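Local structure of nitrite oxidoreductase subunit C (Kuenenia stuttgartiensis, 7B04) at residues S286-M291 against S308-L314. The protein is a heme-binding subunit of the anammox nitrite oxidoreductase complex, carrying one heme b and probably serving in electron transfer. Numbering follows the deposited sequence.
Sequences STYFNM and SIQWHPL. With HEM (protoporphyrin IX containing Fe), chain B.
Build Ser286-Met291 as an extended strand and run strand 312-314 antiparallel to it, N-to-C directions at 139°, with Tyr288 opposite Pro313 (non-hydrogen-bonded pair, CA atoms 4.3 Å apart). Hydrogen-bonded pairs flank it: Thr287 N to Leu314 O and Leu314 N to Thr287 O, both 2.8 Å; Phe289 N to His312 O, 2.7 Å, and His312 N to Phe289 O, 2.5 Å. Ser308 N meets Met291 O at 3.1 Å; the chain then loops out at Ile309-Gln310 and pairs from His312.

Phe289 (chi1 p) turns its ring against His312, whose CB makes a CH-pi contact over the face, 3.8 Å from the centroid; Leu314 CB lies at the edge. His312 (m) sends NE2 to Ser308 OG (t), a 2.9 Å hydrogen bond spanning Ile309-Trp311. On the face shared with Pro313, Tyr288 (m) brings CD2 to 4.0 Å from Pro313 CA; its CB meets Trp311 CE3 at 3.9 Å. Trp311 (m) hydrogen-bonds through NE1 to Phe151 O. Asn290 (t) turns OD1 onto Met291 N, 2.7 Å; ND2 bonds weakly to Ser308 O, 3.3 Å, also bridged by water.

Asn290 ND2 and Met291 O each approach HEM CMC to 3.3 Å: this antiparallel beta hairpin, its second strand interrupted by a short loop, lines the heme b pocket of an ethylbenzene dehydrogenase-type domain.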
loop_
_atom_site.group_PDB
_atom_site.type_symbol
_atom_site.label_atom_id
_atom_site.label_comp_id
_atom_site.label_asym_id
_atom_site.label_seq_id
_atom_site.Cartn_x
_atom_site.Cartn_y
_atom_site.Cartn_z
ATOM N N SER C 286 -50.131 12.081 47.105
ATOM C CA SER C 286 -48.888 12.860 47.042
ATOM C C SER C 286 -47.728 11.890 47.103
ATOM O O SER C 286 -47.859 10.868 47.735
ATOM C CB SER C 286 -48.819 13.782 48.187
ATOM O OG SER C 286 -49.090 13.089 49.371
ATOM N N THR C 287 -46.667 12.254 46.409
ATOM C CA THR C 287 -45.380 11.531 46.325
ATOM C C THR C 287 -44.276 12.583 46.264
ATOM O O THR C 287 -44.507 13.680 46.716
ATOM C CB THR C 287 -45.374 10.504 45.194
ATOM O OG1 THR C 287 -44.266 9.639 45.381
ATOM C CG2 THR C 287 -45.248 11.119 43.831
ATOM N N TYR C 288 -43.087 12.202 45.837
ATOM C CA TYR C 288 -41.945 13.092 45.716
ATOM C C TYR C 288 -41.379 13.023 44.302
ATOM O O TYR C 288 -41.699 12.117 43.528
ATOM C CB TYR C 288 -40.859 12.748 46.753
ATOM C CG TYR C 288 -41.346 12.783 48.192
ATOM C CD1 TYR C 288 -42.186 11.794 48.688
ATOM C CD2 TYR C 288 -40.968 13.808 49.053
ATOM C CE1 TYR C 288 -42.639 11.821 49.993
ATOM C CE2 TYR C 288 -41.415 13.842 50.365
ATOM C CZ TYR C 288 -42.250 12.845 50.828
ATOM O OH TYR C 288 -42.700 12.869 52.128
ATOM N N PHE C 289 -40.555 14.011 43.956
ATOM C CA PHE C 289 -39.878 14.014 42.667
ATOM C C PHE C 289 -38.522 14.691 42.813
ATOM O O PHE C 289 -38.235 15.356 43.813
ATOM C CB PHE C 289 -40.726 14.689 41.576
ATOM C CG PHE C 289 -40.670 16.192 41.590
ATOM C CD1 PHE C 289 -41.558 16.923 42.361
ATOM C CD2 PHE C 289 -39.742 16.874 40.817
ATOM C CE1 PHE C 289 -41.515 18.305 42.368
ATOM C CE2 PHE C 289 -39.690 18.253 40.827
ATOM C CZ PHE C 289 -40.578 18.971 41.602
ATOM N N ASN C 290 -37.690 14.517 41.788
ATOM C CA ASN C 290 -36.384 15.154 41.711
ATOM C C ASN C 290 -36.087 15.473 40.253
ATOM O O ASN C 290 -36.739 14.961 39.341
ATOM C CB ASN C 290 -35.291 14.258 42.310
ATOM C CG ASN C 290 -34.067 15.036 42.743
ATOM O OD1 ASN C 290 -33.991 16.247 42.555
ATOM N ND2 ASN C 290 -33.099 14.341 43.331
ATOM N N MET C 291 -35.092 16.335 40.039
ATOM C CA MET C 291 -34.873 16.930 38.728
ATOM C C MET C 291 -33.382 17.001 38.424
ATOM O O MET C 291 -32.540 17.023 39.325
ATOM C CB MET C 291 -35.493 18.333 38.659
ATOM C CG MET C 291 -35.526 18.952 37.275
ATOM S SD MET C 291 -35.945 20.702 37.324
ATOM C CE MET C 291 -37.645 20.614 37.866
ATOM N N SER C 308 -30.660 18.642 41.156
ATOM C CA SER C 308 -31.305 19.081 42.383
ATOM C C SER C 308 -30.896 18.096 43.469
ATOM O O SER C 308 -30.965 16.880 43.263
ATOM C CB SER C 308 -32.824 19.115 42.217
ATOM O OG SER C 308 -33.471 19.316 43.456
ATOM N N ILE C 309 -30.475 18.619 44.620
ATOM C CA ILE C 309 -29.901 17.783 45.671
ATOM C C ILE C 309 -30.958 17.137 46.547
ATOM O O ILE C 309 -30.636 16.216 47.305
ATOM C CB ILE C 309 -28.898 18.569 46.539
ATOM C CG1 ILE C 309 -29.562 19.779 47.196
ATOM C CG2 ILE C 309 -27.702 19.002 45.707
ATOM C CD1 ILE C 309 -28.686 20.458 48.226
ATOM N N GLN C 310 -32.204 17.606 46.491
ATOM C CA GLN C 310 -33.238 17.179 47.418
ATOM C C GLN C 310 -34.441 16.621 46.677
ATOM O O GLN C 310 -34.733 17.015 45.544
ATOM C CB GLN C 310 -33.742 18.352 48.259
ATOM C CG GLN C 310 -32.676 19.214 48.890
ATOM C CD GLN C 310 -33.215 20.580 49.270
ATOM O OE1 GLN C 310 -34.393 20.873 49.062
ATOM N NE2 GLN C 310 -32.356 21.421 49.835
ATOM N N TRP C 311 -35.114 15.665 47.316
ATOM C CA TRP C 311 -36.437 15.260 46.870
ATOM C C TRP C 311 -37.394 16.439 47.004
ATOM O O TRP C 311 -37.330 17.200 47.973
ATOM C CB TRP C 311 -36.942 14.071 47.685
ATOM C CG TRP C 311 -36.303 12.773 47.307
ATOM C CD1 TRP C 311 -35.371 12.077 48.020
ATOM C CD2 TRP C 311 -36.546 12.015 46.116
ATOM N NE1 TRP C 311 -35.022 10.929 47.349
ATOM C CE2 TRP C 311 -35.728 10.869 46.176
ATOM C CE3 TRP C 311 -37.378 12.193 45.006
ATOM C CZ2 TRP C 311 -35.717 9.906 45.170
ATOM C CZ3 TRP C 311 -37.365 11.236 44.006
ATOM C CH2 TRP C 311 -36.542 10.107 44.096
ATOM N N HIS C 312 -38.286 16.586 46.039
ATOM C CA HIS C 312 -39.271 17.644 46.184
ATOM C C HIS C 312 -40.667 17.050 46.322
ATOM O O HIS C 312 -41.014 16.119 45.590
ATOM C CB HIS C 312 -39.243 18.596 44.983
ATOM C CG HIS C 312 -37.982 19.396 44.870
ATOM N ND1 HIS C 312 -37.778 20.566 45.569
ATOM C CD2 HIS C 312 -36.860 19.193 44.141
ATOM C CE1 HIS C 312 -36.583 21.049 45.275
ATOM N NE2 HIS C 312 -36.006 20.235 44.411
ATOM N N PRO C 313 -41.487 17.561 47.238
ATOM C CA PRO C 313 -42.826 16.993 47.413
ATOM C C PRO C 313 -43.711 17.285 46.213
ATOM O O PRO C 313 -43.588 18.318 45.552
ATOM C CB PRO C 313 -43.353 17.696 48.670
ATOM C CG PRO C 313 -42.138 18.212 49.360
ATOM C CD PRO C 313 -41.184 18.571 48.263
ATOM N N LEU C 314 -44.616 16.349 45.942
ATOM C CA LEU C 314 -45.545 16.461 44.827
ATOM C C LEU C 314 -46.921 16.036 45.309
ATOM O O LEU C 314 -47.049 14.995 45.957
ATOM C CB LEU C 314 -45.096 15.584 43.654
ATOM C CG LEU C 314 -46.166 15.262 42.615
ATOM C CD1 LEU C 314 -46.296 16.436 41.689
ATOM C CD2 LEU C 314 -45.823 14.009 41.834
HETATM C CHA HEM B . -26.870 9.205 34.879
HETATM C CHB HEM B . -24.752 10.153 39.164
HETATM C CHC HEM B . -28.805 12.502 40.460
HETATM C CHD HEM B . -31.003 11.405 36.229
HETATM C C1A HEM B . -25.989 9.175 35.945
HETATM C C2A HEM B . -24.818 8.330 36.057
HETATM C C3A HEM B . -24.223 8.593 37.233
HETATM C C4A HEM B . -25.004 9.601 37.922
HETATM C CMA HEM B . -22.935 7.946 37.789
HETATM C CAA HEM B . -24.357 7.342 34.961
HETATM C CBA HEM B . -24.431 5.902 35.450
HETATM C CGA HEM B . -25.780 5.333 35.118
HETATM O O1A HEM B . -26.313 4.539 35.933
HETATM O O2A HEM B . -26.323 5.693 34.042
HETATM C C1B HEM B . -25.638 10.935 39.880
HETATM C C2B HEM B . -25.374 11.636 41.121
HETATM C C3B HEM B . -26.500 12.283 41.487
HETATM C C4B HEM B . -27.508 12.021 40.473
HETATM C CMB HEM B . -24.010 11.574 41.844
HETATM C CAB HEM B . -26.775 13.190 42.716
HETATM C CBB HEM B . -25.836 13.647 43.553
HETATM C C1C HEM B . -29.715 12.459 39.416
HETATM C C2C HEM B . -30.973 13.182 39.359
HETATM C C3C HEM B . -31.574 12.891 38.201
HETATM C C4C HEM B . -30.736 11.956 37.473
HETATM C CMC HEM B . -31.514 14.139 40.446
HETATM C CAC HEM B . -32.937 13.445 37.725
HETATM C CBC HEM B . -33.910 12.633 37.305
HETATM C C1D HEM B . -30.033 10.793 35.454
HETATM C C2D HEM B . -30.089 10.541 34.025
HETATM C C3D HEM B . -28.957 9.941 33.659
HETATM C C4D HEM B . -28.125 9.782 34.838
HETATM C CMD HEM B . -31.251 10.892 33.072
HETATM C CAD HEM B . -28.610 9.496 32.222
HETATM C CBD HEM B . -27.713 10.521 31.540
HETATM C CGD HEM B . -27.575 10.180 30.078
HETATM O O1D HEM B . -26.950 10.975 29.332
HETATM O O2D HEM B . -28.096 9.120 29.648
HETATM N NA HEM B . -26.066 9.924 37.102
HETATM N NB HEM B . -26.942 11.195 39.522
HETATM N NC HEM B . -29.600 11.714 38.248
HETATM N ND HEM B . -28.810 10.317 35.919
HETATM FE FE HEM B . -27.789 10.558 37.813
HETATM O O HOH W 1 -29.969 14.480 43.667
#